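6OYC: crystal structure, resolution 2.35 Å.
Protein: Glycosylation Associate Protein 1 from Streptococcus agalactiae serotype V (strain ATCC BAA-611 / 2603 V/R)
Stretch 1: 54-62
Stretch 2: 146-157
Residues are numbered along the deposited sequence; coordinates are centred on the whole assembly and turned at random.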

# COMPACT_ATOMS: atom_id res chain seq x y z
N ASN A 54 -7.03 7.67 11.65
CA ASN A 54 -7.93 8.17 10.62
C ASN A 54 -9.11 7.22 10.43
O ASN A 54 -9.12 6.09 10.91
N TYR A 55 -10.10 7.71 9.70
CA TYR A 55 -11.32 6.95 9.40
C TYR A 55 -10.99 5.79 8.45
O TYR A 55 -10.48 6.00 7.34
N MET A 56 -11.26 4.55 8.88
CA MET A 56 -10.88 3.37 8.10
C MET A 56 -12.00 2.33 8.08
O MET A 56 -11.89 1.25 8.67
N PRO A 57 -13.10 2.61 7.36
CA PRO A 57 -14.22 1.64 7.33
C PRO A 57 -13.85 0.29 6.72
O PRO A 57 -14.55 -0.70 6.95
N ASN A 58 -12.75 0.22 5.97
CA ASN A 58 -12.30 -1.03 5.36
C ASN A 58 -11.09 -1.61 6.08
O ASN A 58 -10.30 -2.34 5.47
N LEU A 59 -10.94 -1.30 7.37
CA LEU A 59 -9.70 -1.61 8.07
C LEU A 59 -9.48 -3.11 8.19
O LEU A 59 -8.34 -3.59 8.09
N ARG A 60 -10.55 -3.89 8.39
CA ARG A 60 -10.34 -5.30 8.66
C ARG A 60 -9.87 -6.04 7.41
O ARG A 60 -8.95 -6.87 7.48
N TYR A 61 -10.43 -5.71 6.23
CA TYR A 61 -9.88 -6.26 5.00
C TYR A 61 -8.46 -5.76 4.79
O TYR A 61 -7.59 -6.53 4.36
N TYR A 62 -8.21 -4.49 5.08
CA TYR A 62 -6.87 -3.97 4.90
C TYR A 62 -5.86 -4.78 5.70
O TYR A 62 -4.85 -5.24 5.16
N TYR A 146 -23.01 6.73 0.11
CA TYR A 146 -23.12 5.80 1.23
C TYR A 146 -21.80 5.06 1.39
O TYR A 146 -21.37 4.38 0.46
N LEU A 147 -21.15 5.19 2.55
CA LEU A 147 -19.89 4.50 2.84
C LEU A 147 -20.18 3.33 3.77
O LEU A 147 -20.66 3.53 4.89
N PHE A 148 -19.85 2.13 3.32
CA PHE A 148 -20.11 0.93 4.10
C PHE A 148 -18.82 0.47 4.76
O PHE A 148 -17.76 0.46 4.12
N ASP A 149 -18.93 0.12 6.04
CA ASP A 149 -17.88 -0.56 6.77
C ASP A 149 -17.78 -2.00 6.27
O ASP A 149 -18.78 -2.60 5.87
N ASP A 150 -16.56 -2.56 6.31
CA ASP A 150 -16.43 -3.95 5.88
C ASP A 150 -17.07 -4.93 6.85
O ASP A 150 -17.15 -6.12 6.54
N ARG A 151 -17.51 -4.49 8.02
CA ARG A 151 -18.33 -5.34 8.87
C ARG A 151 -19.80 -5.36 8.42
O ARG A 151 -20.62 -6.04 9.05
N GLY A 152 -20.13 -4.67 7.34
CA GLY A 152 -21.44 -4.73 6.74
C GLY A 152 -22.52 -3.89 7.41
O GLY A 152 -23.67 -4.31 7.46
N PHE A 153 -22.17 -2.71 7.94
CA PHE A 153 -23.14 -1.72 8.36
C PHE A 153 -22.86 -0.42 7.63
O PHE A 153 -21.77 -0.23 7.06
N LEU A 154 -23.84 0.50 7.63
CA LEU A 154 -23.63 1.83 7.05
C LEU A 154 -22.80 2.68 8.02
O LEU A 154 -23.28 3.01 9.09
N SER A 155 -21.57 3.03 7.63
CA SER A 155 -20.65 3.78 8.47
C SER A 155 -20.85 5.29 8.37
O SER A 155 -20.77 5.98 9.39
N SER A 156 -21.09 5.82 7.17
CA SER A 156 -21.26 7.25 7.04
C SER A 156 -21.96 7.58 5.72
O SER A 156 -22.04 6.76 4.81
N ILE A 157 -22.48 8.82 5.64
CA ILE A 157 -23.07 9.36 4.41
C ILE A 157 -22.42 10.70 4.13
O ILE A 157 -22.40 11.58 5.00

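The contact between the two stretches is built round Asp150, which sits in the type I turn Asp149–Gly152 that links two strands and points its CA-to-CB bond toward stretch 1. With chi1 at 64° (p), its carboxylate serves both the backbone and a side chain of stretch 1. Asp150 OD2 accepts a hydrogen bond from Tyr61 N (3.1 Å) and a weak one from Arg60 N (2.9 Å), so it satisfies amides in the first turn of the helix, where no preceding carbonyl is available to them. OD1 of Asp150 receives Arg60 NE at 2.7 Å in a nearly straight hydrogen bond that is also a salt bridge. The backbone fixes the same residue: Asp150 N donates to Pro57 O (2.8 Å).

Arg60 also points toward stretch 2, with chi1 m and an off-well chi2 of 125°. Its guanidinium lies flat on that of Arg151, the centres 3.4 Å apart and the planes 5° from parallel. Two like charges are thus brought together, and the nearby carboxylates help to offset them: Asp149 OD1 accepts Arg151 NE (2.8 Å) in a salt bridge, while its 3.5 Å approach to Arg60 NH2 is purely electrostatic, since the oxygen lies well out of the guanidinium plane. Asp149 takes the t rotamer, and Arg151 the m.

Tyr55, in the t rotamer, reaches across to the strand at Ser155 and Ser156. Tyr55 OH hydrogen-bonds to Ser155 OG (2.6 Å), which lies at the ring edge, and to Ser156 OG (2.9 Å); the serines adopt t and p, respectively. Van der Waals contacts complete the packing. Leu147 CB lies 4.1 Å from Tyr55 OH, Pro57 CB rests 3.9 Å from Phe148 O, and Tyr61 brings CD2 to 3.4 Å from Asp150 CB.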

# COMPACT_ATOMS: atom_id res chain seq x y z
CB ASN A 54 -7.20 8.36 9.29
CG ASN A 54 -6.58 7.08 8.76
OD1 ASN A 54 -5.86 6.38 9.48
ND2 ASN A 54 -6.86 6.76 7.51
CB TYR A 55 -12.33 7.92 8.77
CG TYR A 55 -13.68 7.36 8.38
CD1 TYR A 55 -14.48 6.69 9.31
CD2 TYR A 55 -14.17 7.53 7.09
CE1 TYR A 55 -15.72 6.20 8.95
CE2 TYR A 55 -15.41 7.06 6.73
CZ TYR A 55 -16.17 6.39 7.66
OH TYR A 55 -17.40 5.92 7.30
CB MET A 56 -9.59 2.77 8.65
CG MET A 56 -8.35 3.61 8.35
SD MET A 56 -7.94 3.40 6.61
CE MET A 56 -6.81 2.00 6.71
CB PRO A 57 -15.28 2.36 6.50
CG PRO A 57 -14.50 3.37 5.68
CD PRO A 57 -13.37 3.80 6.55
CB ASN A 58 -11.98 -0.82 3.88
CG ASN A 58 -12.41 -1.98 3.06
OD1 ASN A 58 -13.54 -2.46 3.19
ND2 ASN A 58 -11.49 -2.49 2.22
CB LEU A 59 -9.72 -0.95 9.45
CG LEU A 59 -8.53 -1.22 10.37
CD1 LEU A 59 -7.22 -0.85 9.69
CD2 LEU A 59 -8.69 -0.43 11.68
CB ARG A 60 -11.61 -5.92 9.26
CG ARG A 60 -11.78 -5.63 10.79
CD ARG A 60 -13.12 -4.97 11.14
NE ARG A 60 -13.39 -3.80 10.31
CZ ARG A 60 -13.03 -2.56 10.63
NH1 ARG A 60 -12.42 -2.30 11.79
NH2 ARG A 60 -13.30 -1.57 9.78
CB TYR A 61 -10.74 -5.92 3.78
CG TYR A 61 -11.91 -6.85 3.66
CD1 TYR A 61 -11.73 -8.24 3.61
CD2 TYR A 61 -13.22 -6.37 3.63
CE1 TYR A 61 -12.80 -9.10 3.52
CE2 TYR A 61 -14.29 -7.22 3.53
CZ TYR A 61 -14.08 -8.59 3.49
OH TYR A 61 -15.15 -9.42 3.40
CB TYR A 62 -6.82 -2.49 5.29
CG TYR A 62 -5.53 -1.78 4.91
CD1 TYR A 62 -4.44 -1.76 5.79
CD2 TYR A 62 -5.40 -1.10 3.69
CE1 TYR A 62 -3.25 -1.10 5.47
CE2 TYR A 62 -4.21 -0.44 3.35
CZ TYR A 62 -3.14 -0.44 4.25
OH TYR A 62 -1.96 0.21 3.94
CB TYR A 146 -24.23 4.79 0.98
CG TYR A 146 -25.64 5.33 1.01
CD1 TYR A 146 -26.22 5.89 -0.13
CD2 TYR A 146 -26.41 5.24 2.17
CE1 TYR A 146 -27.52 6.37 -0.10
CE2 TYR A 146 -27.71 5.72 2.20
CZ TYR A 146 -28.26 6.29 1.07
OH TYR A 146 -29.54 6.76 1.09
CB LEU A 147 -18.87 5.39 3.55
CG LEU A 147 -17.98 6.41 2.87
CD1 LEU A 147 -17.12 5.75 1.78
CD2 LEU A 147 -18.83 7.58 2.33
CB PHE A 148 -20.70 -0.17 3.21
CG PHE A 148 -22.06 0.18 2.67
CD1 PHE A 148 -23.21 -0.12 3.41
CD2 PHE A 148 -22.19 0.84 1.45
CE1 PHE A 148 -24.46 0.21 2.92
CE2 PHE A 148 -23.45 1.18 0.96
CZ PHE A 148 -24.58 0.86 1.70
CB ASP A 149 -18.22 -0.55 8.28
CG ASP A 149 -17.02 -0.89 9.18
OD1 ASP A 149 -16.70 -2.09 9.33
OD2 ASP A 149 -16.41 0.07 9.74
CB ASP A 150 -14.97 -4.32 5.64
CG ASP A 150 -14.10 -4.27 6.90
OD1 ASP A 150 -14.57 -4.65 8.00
OD2 ASP A 150 -12.91 -3.90 6.79
CB ARG A 151 -18.19 -4.94 10.34
CG ARG A 151 -16.81 -5.27 10.92
CD ARG A 151 -16.45 -4.45 12.17
NE ARG A 151 -16.32 -3.02 11.90
CZ ARG A 151 -15.67 -2.16 12.68
NH1 ARG A 151 -15.09 -2.58 13.80
NH2 ARG A 151 -15.60 -0.87 12.35
CB PHE A 153 -23.11 -1.51 9.89
CG PHE A 153 -21.81 -0.95 10.41
CD1 PHE A 153 -21.60 0.42 10.45
CD2 PHE A 153 -20.81 -1.80 10.86
CE1 PHE A 153 -20.40 0.95 10.93
CE2 PHE A 153 -19.60 -1.28 11.34
CZ PHE A 153 -19.40 0.10 11.37
CB LEU A 154 -24.96 2.53 6.76
CG LEU A 154 -24.86 3.93 6.12
CD1 LEU A 154 -24.10 3.93 4.79
CD2 LEU A 154 -26.24 4.50 5.93
CB SER A 155 -19.19 3.44 8.11
OG SER A 155 -18.28 4.13 8.96
CB SER A 156 -19.91 7.97 7.16
OG SER A 156 -19.10 7.81 6.00
CB ILE A 157 -24.59 9.56 4.50
CG1 ILE A 157 -25.32 8.27 4.87
CG2 ILE A 157 -25.13 10.07 3.18
CD1 ILE A 157 -26.74 8.55 5.27